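Local coordinates for structural polyprotein, VP3 (Israeli acute paralysis virus, PDB 5CDD) that probably serves as a structural component of the viral capsid, forming one jelly-roll subunit of the pentameric building block of the virion, at residues Asp85-Val90 against Pro96-Ser101. Numbering follows the deposited sequence.
Sequences DDWGGV and PCYSKS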
ATOM      1  N   ASP B  85      29.043 -60.533 -29.130  1.00 63.66           N
ATOM      2  CA  ASP B  85      28.705 -59.509 -30.105  1.00 64.90           C
ATOM      3  C   ASP B  85      28.000 -58.352 -29.408  1.00 63.61           C
ATOM      4  O   ASP B  85      27.269 -57.585 -30.035  1.00 64.42           O
ATOM      5  CB  ASP B  85      27.825 -60.098 -31.211  1.00 68.83           C
ATOM      6  CG  ASP B  85      28.631 -60.881 -32.237  1.00 72.61           C
ATOM      7  OD1 ASP B  85      29.556 -61.620 -31.833  1.00 74.65           O
ATOM      8  OD2 ASP B  85      28.337 -60.774 -33.446  1.00 74.21           O
ATOM      9  N   ASP B  86      28.219 -58.238 -28.100  1.00 61.36           N
ATOM     10  CA  ASP B  86      27.617 -57.159 -27.315  1.00 59.08           C
ATOM     11  C   ASP B  86      28.623 -56.049 -27.085  1.00 56.22           C
ATOM     12  O   ASP B  86      29.731 -56.075 -27.618  1.00 55.75           O
ATOM     13  CB  ASP B  86      27.155 -57.654 -25.946  1.00 62.30           C
ATOM     14  CG  ASP B  86      26.182 -58.803 -26.035  1.00 66.95           C
ATOM     15  OD1 ASP B  86      25.289 -58.775 -26.910  1.00 70.43           O
ATOM     16  OD2 ASP B  86      26.297 -59.733 -25.210  1.00 69.03           O
ATOM     17  N   TRP B  87      28.196 -55.068 -26.297  1.00 52.67           N
ATOM     18  CA  TRP B  87      29.001 -53.908 -25.933  1.00 48.72           C
ATOM     19  C   TRP B  87      29.868 -54.131 -24.693  1.00 48.42           C
ATOM     20  O   TRP B  87      29.635 -55.047 -23.904  1.00 48.80           O
ATOM     21  CB  TRP B  87      28.105 -52.683 -25.728  1.00 44.44           C
ATOM     22  CG  TRP B  87      27.119 -52.470 -26.836  1.00 39.66           C
ATOM     23  CD1 TRP B  87      25.869 -53.008 -26.935  1.00 38.47           C
ATOM     24  CD2 TRP B  87      27.300 -51.658 -28.002  1.00 37.33           C
ATOM     25  NE1 TRP B  87      25.261 -52.582 -28.091  1.00 37.48           N
ATOM     26  CE2 TRP B  87      26.119 -51.752 -28.765  1.00 36.54           C
ATOM     27  CE3 TRP B  87      28.347 -50.862 -28.476  1.00 35.95           C
ATOM     28  CZ2 TRP B  87      25.956 -51.081 -29.974  1.00 36.61           C
ATOM     29  CZ3 TRP B  87      28.183 -50.195 -29.678  1.00 36.02           C
ATOM     30  CH2 TRP B  87      26.996 -50.309 -30.413  1.00 36.51           C
ATOM     31  N   GLY B  88      30.866 -53.268 -24.538  1.00 47.78           N
ATOM     32  CA  GLY B  88      31.787 -53.284 -23.414  1.00 45.94           C
ATOM     33  C   GLY B  88      33.200 -53.049 -23.903  1.00 45.24           C
ATOM     34  O   GLY B  88      33.927 -52.226 -23.348  1.00 45.92           O
ATOM     35  N   GLY B  89      33.585 -53.755 -24.960  1.00 43.61           N
ATOM     36  CA  GLY B  89      34.887 -53.554 -25.563  1.00 40.86           C
ATOM     37  C   GLY B  89      34.760 -52.164 -26.147  1.00 39.48           C
ATOM     38  O   GLY B  89      35.677 -51.342 -26.132  1.00 39.19           O
ATOM     39  N   VAL B  90      33.561 -51.942 -26.672  1.00 38.90           N
ATOM     40  CA  VAL B  90      33.132 -50.711 -27.321  1.00 37.34           C
ATOM     41  C   VAL B  90      31.938 -50.202 -26.515  1.00 37.07           C
ATOM     42  O   VAL B  90      30.912 -50.876 -26.412  1.00 37.13           O
ATOM     43  CB  VAL B  90      32.685 -50.945 -28.779  1.00 36.59           C
ATOM     44  CG1 VAL B  90      32.310 -49.617 -29.418  1.00 34.58           C
ATOM     45  CG2 VAL B  90      33.799 -51.615 -29.568  1.00 36.37           C
ATOM     46  N   PRO B  96      21.680 -42.098 -22.144  1.00 34.84           N
ATOM     47  CA  PRO B  96      20.641 -43.102 -22.410  1.00 34.87           C
ATOM     48  C   PRO B  96      21.197 -44.525 -22.338  1.00 36.44           C
ATOM     49  O   PRO B  96      22.411 -44.727 -22.375  1.00 36.43           O
ATOM     50  CB  PRO B  96      20.173 -42.750 -23.819  1.00 33.11           C
ATOM     51  CG  PRO B  96      20.413 -41.281 -23.900  1.00 33.86           C
ATOM     52  CD  PRO B  96      21.770 -41.145 -23.264  1.00 34.68           C
ATOM     53  N   CYS B  97      20.310 -45.510 -22.244  1.00 38.06           N
ATOM     54  CA  CYS B  97      20.743 -46.900 -22.174  1.00 40.23           C
ATOM     55  C   CYS B  97      21.022 -47.428 -23.579  1.00 40.06           C
ATOM     56  O   CYS B  97      20.309 -47.094 -24.526  1.00 41.08           O
ATOM     57  CB  CYS B  97      19.675 -47.757 -21.492  1.00 40.73           C
ATOM     58  SG  CYS B  97      20.323 -49.317 -20.855  1.00 49.81           S
ATOM     59  N   TYR B  98      22.057 -48.252 -23.712  1.00 39.40           N
ATOM     60  CA  TYR B  98      22.431 -48.796 -25.012  1.00 38.99           C
ATOM     61  C   TYR B  98      22.388 -50.319 -25.084  1.00 40.02           C
ATOM     62  O   TYR B  98      22.379 -50.894 -26.174  1.00 41.35           O
ATOM     63  CB  TYR B  98      23.831 -48.308 -25.390  1.00 37.25           C
ATOM     64  CG  TYR B  98      24.893 -48.662 -24.374  1.00 37.22           C
ATOM     65  CD1 TYR B  98      25.398 -49.959 -24.283  1.00 37.62           C
ATOM     66  CD2 TYR B  98      25.377 -47.704 -23.484  1.00 37.67           C
ATOM     67  CE1 TYR B  98      26.359 -50.295 -23.331  1.00 36.29           C
ATOM     68  CE2 TYR B  98      26.336 -48.029 -22.526  1.00 37.32           C
ATOM     69  CZ  TYR B  98      26.821 -49.326 -22.457  1.00 36.90           C
ATOM     70  OH  TYR B  98      27.765 -49.653 -21.513  1.00 37.04           O
ATOM     71  N   SER B  99      22.360 -50.973 -23.928  1.00 40.19           N
ATOM     72  CA  SER B  99      22.331 -52.430 -23.893  1.00 40.25           C
ATOM     73  C   SER B  99      20.965 -52.974 -23.500  1.00 39.99           C
ATOM     74  O   SER B  99      20.300 -52.435 -22.615  1.00 40.69           O
ATOM     75  CB  SER B  99      23.387 -52.954 -22.916  1.00 40.99           C
ATOM     76  OG  SER B  99      23.133 -52.500 -21.598  1.00 42.27           O
ATOM     77  N   LYS B 100      20.553 -54.047 -24.166  1.00 39.48           N
ATOM     78  CA  LYS B 100      19.273 -54.678 -23.881  1.00 39.24           C
ATOM     79  C   LYS B 100      19.351 -56.174 -24.138  1.00 40.37           C
ATOM     80  O   LYS B 100      20.245 -56.654 -24.834  1.00 40.82           O
ATOM     81  CB  LYS B 100      18.168 -54.073 -24.752  1.00 36.50           C
ATOM     82  CG  LYS B 100      18.298 -54.383 -26.230  1.00 33.35           C
ATOM     83  CD  LYS B 100      17.217 -53.685 -27.036  1.00 31.34           C
ATOM     84  CE  LYS B 100      17.458 -53.851 -28.525  1.00 31.08           C
ATOM     85  NZ  LYS B 100      16.534 -53.015 -29.335  1.00 29.96           N
ATOM     86  N   SER B 101      18.408 -56.904 -23.557  1.00 41.51           N
ATOM     87  CA  SER B 101      18.328 -58.345 -23.719  1.00 42.47           C
ATOM     88  C   SER B 101      16.919 -58.650 -24.200  1.00 43.78           C
ATOM     89  O   SER B 101      15.970 -57.966 -23.821  1.00 45.75           O
ATOM     90  CB  SER B 101      18.586 -59.044 -22.385  1.00 42.41           C
ATOM     91  OG  SER B 101      18.431 -60.446 -22.510  1.00 45.96           O
TER
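Trp87 and Tyr98 form a T-shaped (edge-to-face) aromatic pair that makes up nearly all of the contact between residues 85-90 and 96-101. The edge of the tyrosine ring, at CD1, points at one face of the indole over its five-membered ring; the two ring centroids are 5.5 Å apart and the planes stand at 66°. CD1 of Tyr98 lies 4.0 Å from CG of Trp87, while the neighbouring CE1 approaches the methylene, with 3.8 Å between Trp87 CB and Tyr98 CE1. A chi1 of 57° places the phenol of Tyr98 between its own backbone N and carbonyl carbon and directs it across to Trp87, with the CD1-CE1 side of the ring next to the tryptophan. Polar groups beyond the pair engage both rings: Tyr98 OH is hydrogen-bonded to His67 NE2 and its ring makes a cation-pi contact with Lys66, while Trp87 NE1 has a weak hydrogen bond to Ile171 O.

The packing is tight only at these two buried side chains. Toward Asp85 and Asp86 the segments diverge, and both aspartates are exposed; Asp86 has a long, weak ion pair with Arg34 of a neighbouring chain. Val90 O lies at the edge of the indole, in its plane, and accepts a 3.0 Å hydrogen bond from Gly88 N that closes a tight turn at the start of strand 90-92.

The aromatic pair thus joins the loops that precede and follow strand 90-92, an outermost strand, within this chain, of a four-stranded antiparallel sheet, consistent with the rhinovirus-like capsid fold. Pro92 of that strand touches both side chains, Ile91 packs on Tyr98, and Glu124 of helix 122-127 also meets the tyrosine.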